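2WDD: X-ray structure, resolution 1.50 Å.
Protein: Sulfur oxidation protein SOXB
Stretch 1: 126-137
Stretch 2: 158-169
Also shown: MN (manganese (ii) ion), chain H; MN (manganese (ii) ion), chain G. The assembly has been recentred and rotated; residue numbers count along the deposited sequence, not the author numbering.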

# COMPACT_ATOMS: atom_id res chain seq x y z
N LEU A 126 4.69 -8.70 20.56
CA LEU A 126 5.69 -8.29 19.58
C LEU A 126 5.03 -7.30 18.65
O LEU A 126 3.87 -7.48 18.27
CB LEU A 126 6.18 -9.49 18.76
CG LEU A 126 7.05 -10.52 19.49
CD1 LEU A 126 7.33 -11.71 18.57
CD2 LEU A 126 8.36 -9.87 19.97
N VAL A 127 5.76 -6.23 18.33
CA VAL A 127 5.29 -5.19 17.42
C VAL A 127 5.98 -5.44 16.09
O VAL A 127 7.21 -5.37 15.99
CB VAL A 127 5.59 -3.79 17.98
CG1 VAL A 127 5.13 -2.73 16.98
CG2 VAL A 127 4.89 -3.58 19.33
N LEU A 128 5.18 -5.75 15.07
CA LEU A 128 5.73 -6.12 13.77
C LEU A 128 5.24 -5.17 12.71
O LEU A 128 4.05 -4.91 12.61
CB LEU A 128 5.29 -7.53 13.42
CG LEU A 128 5.69 -8.57 14.47
CD1 LEU A 128 5.16 -9.93 14.08
CD2 LEU A 128 7.22 -8.61 14.61
N ASP A 129 6.19 -4.65 11.94
CA ASP A 129 5.92 -3.69 10.87
C ASP A 129 6.17 -4.35 9.51
O ASP A 129 7.26 -4.86 9.24
CB ASP A 129 6.86 -2.50 11.07
CG ASP A 129 6.68 -1.43 10.02
OD1 ASP A 129 5.91 -1.64 9.05
OD2 ASP A 129 7.29 -0.37 10.19
N GLY A 130 5.14 -4.39 8.67
CA GLY A 130 5.23 -5.06 7.39
C GLY A 130 5.93 -4.33 6.25
O GLY A 130 5.98 -4.86 5.14
N GLY A 131 6.51 -3.16 6.51
CA GLY A 131 7.25 -2.45 5.46
C GLY A 131 6.43 -1.42 4.72
O GLY A 131 5.24 -1.26 4.96
N ASP A 132 7.08 -0.72 3.79
CA ASP A 132 6.48 0.44 3.10
C ASP A 132 6.13 1.43 4.19
O ASP A 132 5.03 1.98 4.25
CB ASP A 132 5.24 0.08 2.29
CG ASP A 132 5.59 -0.41 0.90
OD1 ASP A 132 6.79 -0.48 0.58
OD2 ASP A 132 4.67 -0.74 0.13
N THR A 133 7.09 1.63 5.09
CA THR A 133 6.90 2.50 6.24
C THR A 133 7.59 3.84 6.08
O THR A 133 7.03 4.88 6.43
CB THR A 133 7.45 1.80 7.50
OG1 THR A 133 6.93 0.48 7.59
CG2 THR A 133 7.11 2.60 8.77
N TRP A 134 8.84 3.80 5.65
CA TRP A 134 9.71 4.97 5.66
C TRP A 134 9.49 6.07 4.66
O TRP A 134 10.06 7.16 4.79
CB TRP A 134 11.17 4.53 5.50
CG TRP A 134 11.71 3.65 6.59
CD1 TRP A 134 11.13 3.36 7.81
CD2 TRP A 134 12.99 3.02 6.60
NE1 TRP A 134 11.97 2.56 8.55
CE2 TRP A 134 13.12 2.33 7.83
CE3 TRP A 134 14.02 2.92 5.66
CZ2 TRP A 134 14.23 1.56 8.13
CZ3 TRP A 134 15.14 2.16 5.97
CH2 TRP A 134 15.23 1.49 7.20
N THR A 135 8.73 5.75 3.61
CA THR A 135 8.60 6.63 2.47
C THR A 135 7.22 7.18 2.21
O THR A 135 6.24 6.77 2.84
CB THR A 135 9.09 5.87 1.21
OG1 THR A 135 8.39 4.61 1.13
CG2 THR A 135 10.59 5.57 1.32
N ASN A 136 7.16 8.08 1.23
CA ASN A 136 5.89 8.59 0.68
C ASN A 136 5.04 9.50 1.55
O ASN A 136 3.82 9.34 1.62
CB ASN A 136 5.08 7.44 0.10
CG ASN A 136 5.94 6.44 -0.64
OD1 ASN A 136 6.02 5.27 -0.27
ND2 ASN A 136 6.63 6.92 -1.68
N SER A 137 5.67 10.49 2.17
CA SER A 137 4.93 11.44 2.98
C SER A 137 5.78 12.68 3.11
O SER A 137 6.96 12.66 2.79
CB SER A 137 4.64 10.87 4.37
OG SER A 137 5.83 10.85 5.17
N ASP A 158 9.67 -4.21 16.89
CA ASP A 158 10.60 -5.32 17.03
C ASP A 158 11.21 -5.79 15.71
O ASP A 158 12.39 -6.14 15.66
CB ASP A 158 9.91 -6.50 17.70
CG ASP A 158 9.54 -6.20 19.13
OD1 ASP A 158 10.46 -5.92 19.94
OD2 ASP A 158 8.34 -6.16 19.44
N HIS A 159 10.40 -5.83 14.66
CA HIS A 159 10.89 -6.25 13.35
C HIS A 159 10.20 -5.48 12.25
O HIS A 159 9.08 -5.00 12.42
CB HIS A 159 10.57 -7.73 13.10
CG HIS A 159 11.28 -8.67 14.02
ND1 HIS A 159 12.66 -8.77 14.07
CD2 HIS A 159 10.80 -9.59 14.89
CE1 HIS A 159 12.99 -9.69 14.96
NE2 HIS A 159 11.89 -10.22 15.46
N MET A 160 10.86 -5.40 11.10
CA MET A 160 10.25 -4.84 9.91
C MET A 160 10.84 -5.54 8.70
O MET A 160 11.92 -6.16 8.78
CB MET A 160 10.43 -3.33 9.80
CG MET A 160 11.71 -2.90 9.09
SD MET A 160 11.83 -1.06 8.91
CE MET A 160 10.81 -0.79 7.43
N VAL A 161 10.10 -5.49 7.59
CA VAL A 161 10.56 -5.95 6.30
C VAL A 161 10.48 -4.75 5.36
O VAL A 161 10.23 -3.62 5.82
CB VAL A 161 9.84 -7.21 5.79
CG1 VAL A 161 10.12 -8.38 6.74
CG2 VAL A 161 8.34 -6.98 5.64
N SER A 162 10.68 -4.96 4.06
CA SER A 162 10.76 -3.79 3.19
C SER A 162 10.26 -3.91 1.76
O SER A 162 10.08 -4.99 1.22
CB SER A 162 12.23 -3.38 3.11
OG SER A 162 12.96 -4.31 2.31
N HIS A 163 10.10 -2.73 1.16
CA HIS A 163 9.77 -2.58 -0.25
C HIS A 163 10.16 -1.16 -0.69
O HIS A 163 11.29 -0.95 -1.17
CB HIS A 163 8.31 -2.89 -0.57
CG HIS A 163 7.92 -2.49 -1.97
ND1 HIS A 163 6.60 -2.36 -2.36
CD2 HIS A 163 8.67 -2.14 -3.04
CE1 HIS A 163 6.56 -1.96 -3.62
NE2 HIS A 163 7.80 -1.82 -4.06
N TRP A 164 9.27 -0.18 -0.47
CA TRP A 164 9.56 1.20 -0.90
C TRP A 164 10.73 1.84 -0.19
O TRP A 164 11.26 2.84 -0.65
CB TRP A 164 8.32 2.10 -0.81
CG TRP A 164 7.40 1.94 -1.99
CD1 TRP A 164 6.42 1.01 -2.16
CD2 TRP A 164 7.35 2.80 -3.13
NE1 TRP A 164 5.78 1.20 -3.37
CE2 TRP A 164 6.34 2.30 -3.98
CE3 TRP A 164 8.08 3.92 -3.54
CZ2 TRP A 164 6.05 2.87 -5.22
CZ3 TRP A 164 7.78 4.49 -4.77
CH2 TRP A 164 6.78 3.96 -5.59
N GLU A 165 11.14 1.26 0.93
CA GLU A 165 12.30 1.75 1.68
C GLU A 165 13.48 1.92 0.73
O GLU A 165 14.26 2.87 0.84
CB GLU A 165 12.68 0.68 2.71
CG GLU A 165 11.89 0.75 4.02
CD GLU A 165 10.41 0.40 3.89
OE1 GLU A 165 10.04 -0.43 3.03
OE2 GLU A 165 9.64 0.92 4.74
N TRP A 166 13.63 0.97 -0.19
CA TRP A 166 14.76 1.00 -1.10
C TRP A 166 14.80 2.16 -2.07
O TRP A 166 15.82 2.36 -2.73
CB TRP A 166 14.89 -0.33 -1.83
CG TRP A 166 15.18 -1.43 -0.84
CD1 TRP A 166 14.26 -2.26 -0.27
CD2 TRP A 166 16.43 -1.71 -0.21
NE1 TRP A 166 14.87 -3.06 0.68
CE2 TRP A 166 16.20 -2.74 0.73
CE3 TRP A 166 17.73 -1.19 -0.34
CZ2 TRP A 166 17.23 -3.30 1.50
CZ3 TRP A 166 18.74 -1.72 0.45
CH2 TRP A 166 18.48 -2.77 1.35
N THR A 167 13.71 2.93 -2.18
CA THR A 167 13.71 4.08 -3.08
C THR A 167 14.48 5.24 -2.47
O THR A 167 14.63 6.29 -3.09
CB THR A 167 12.29 4.49 -3.54
OG1 THR A 167 11.52 4.93 -2.43
CG2 THR A 167 11.60 3.32 -4.24
N LEU A 168 14.99 5.03 -1.26
CA LEU A 168 15.85 6.02 -0.61
C LEU A 168 17.29 5.76 -1.07
O LEU A 168 18.17 6.58 -0.83
CB LEU A 168 15.79 5.91 0.91
CG LEU A 168 14.45 6.31 1.54
CD1 LEU A 168 14.42 5.93 3.01
CD2 LEU A 168 14.17 7.79 1.36
N GLY A 169 17.51 4.61 -1.70
CA GLY A 169 18.83 4.19 -2.15
C GLY A 169 19.48 3.29 -1.11
O GLY A 169 19.24 3.45 0.09
MN MN H . 4.68 -2.52 -1.24
MN MN G . 2.51 -0.29 0.20
O HOH W 1 9.67 7.00 -2.88
O HOH W 2 2.72 -1.74 -1.28

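The most unusual feature is a buried carboxylate, Glu-165, that gathers backbone amides from both stretches. Its OE2 accepts from Thr-133 N at 2.7 Å and Trp-134 N at 3.1 Å, with N-H...O angles of 161° and 169°; its OE1 accepts from Asp-132 N at 3.1 Å and, within its own stretch, from His-163 N at 3.0 Å. The amides thus compensate a charge that lies only 4.1 Å (OE1 to OD1) from like-charged Asp-132.

Asp-132 divides its carboxylate. OD1 accepts from Trp-164 N (2.7 Å, 168°), while OD2 bridges both manganese ions at 2.2 Å each. His-163 ND1 binds the chain H ion, also at 2.2 Å, so that metal ties the two stretches together.

Upstream, the backbones run parallel: Asp-129 N donates to His-159 O (3.0 Å, 166°), whereas the bond from Val-161 N to Asp-129 O is weak at 3.3 Å and 142°. Asp-158 extends the pairing through its side chain, OD2 accepting from Val-127 N at 2.8 Å and 174°. At Gly-131, a CB would lie 2.8 Å from Val-161 O, a clash.

Apolar packing centres on Trp-134. Met-160 CE sits 4.0 Å from the centroid of its five-membered ring, 24° off the normal, a CH-pi contact over the face.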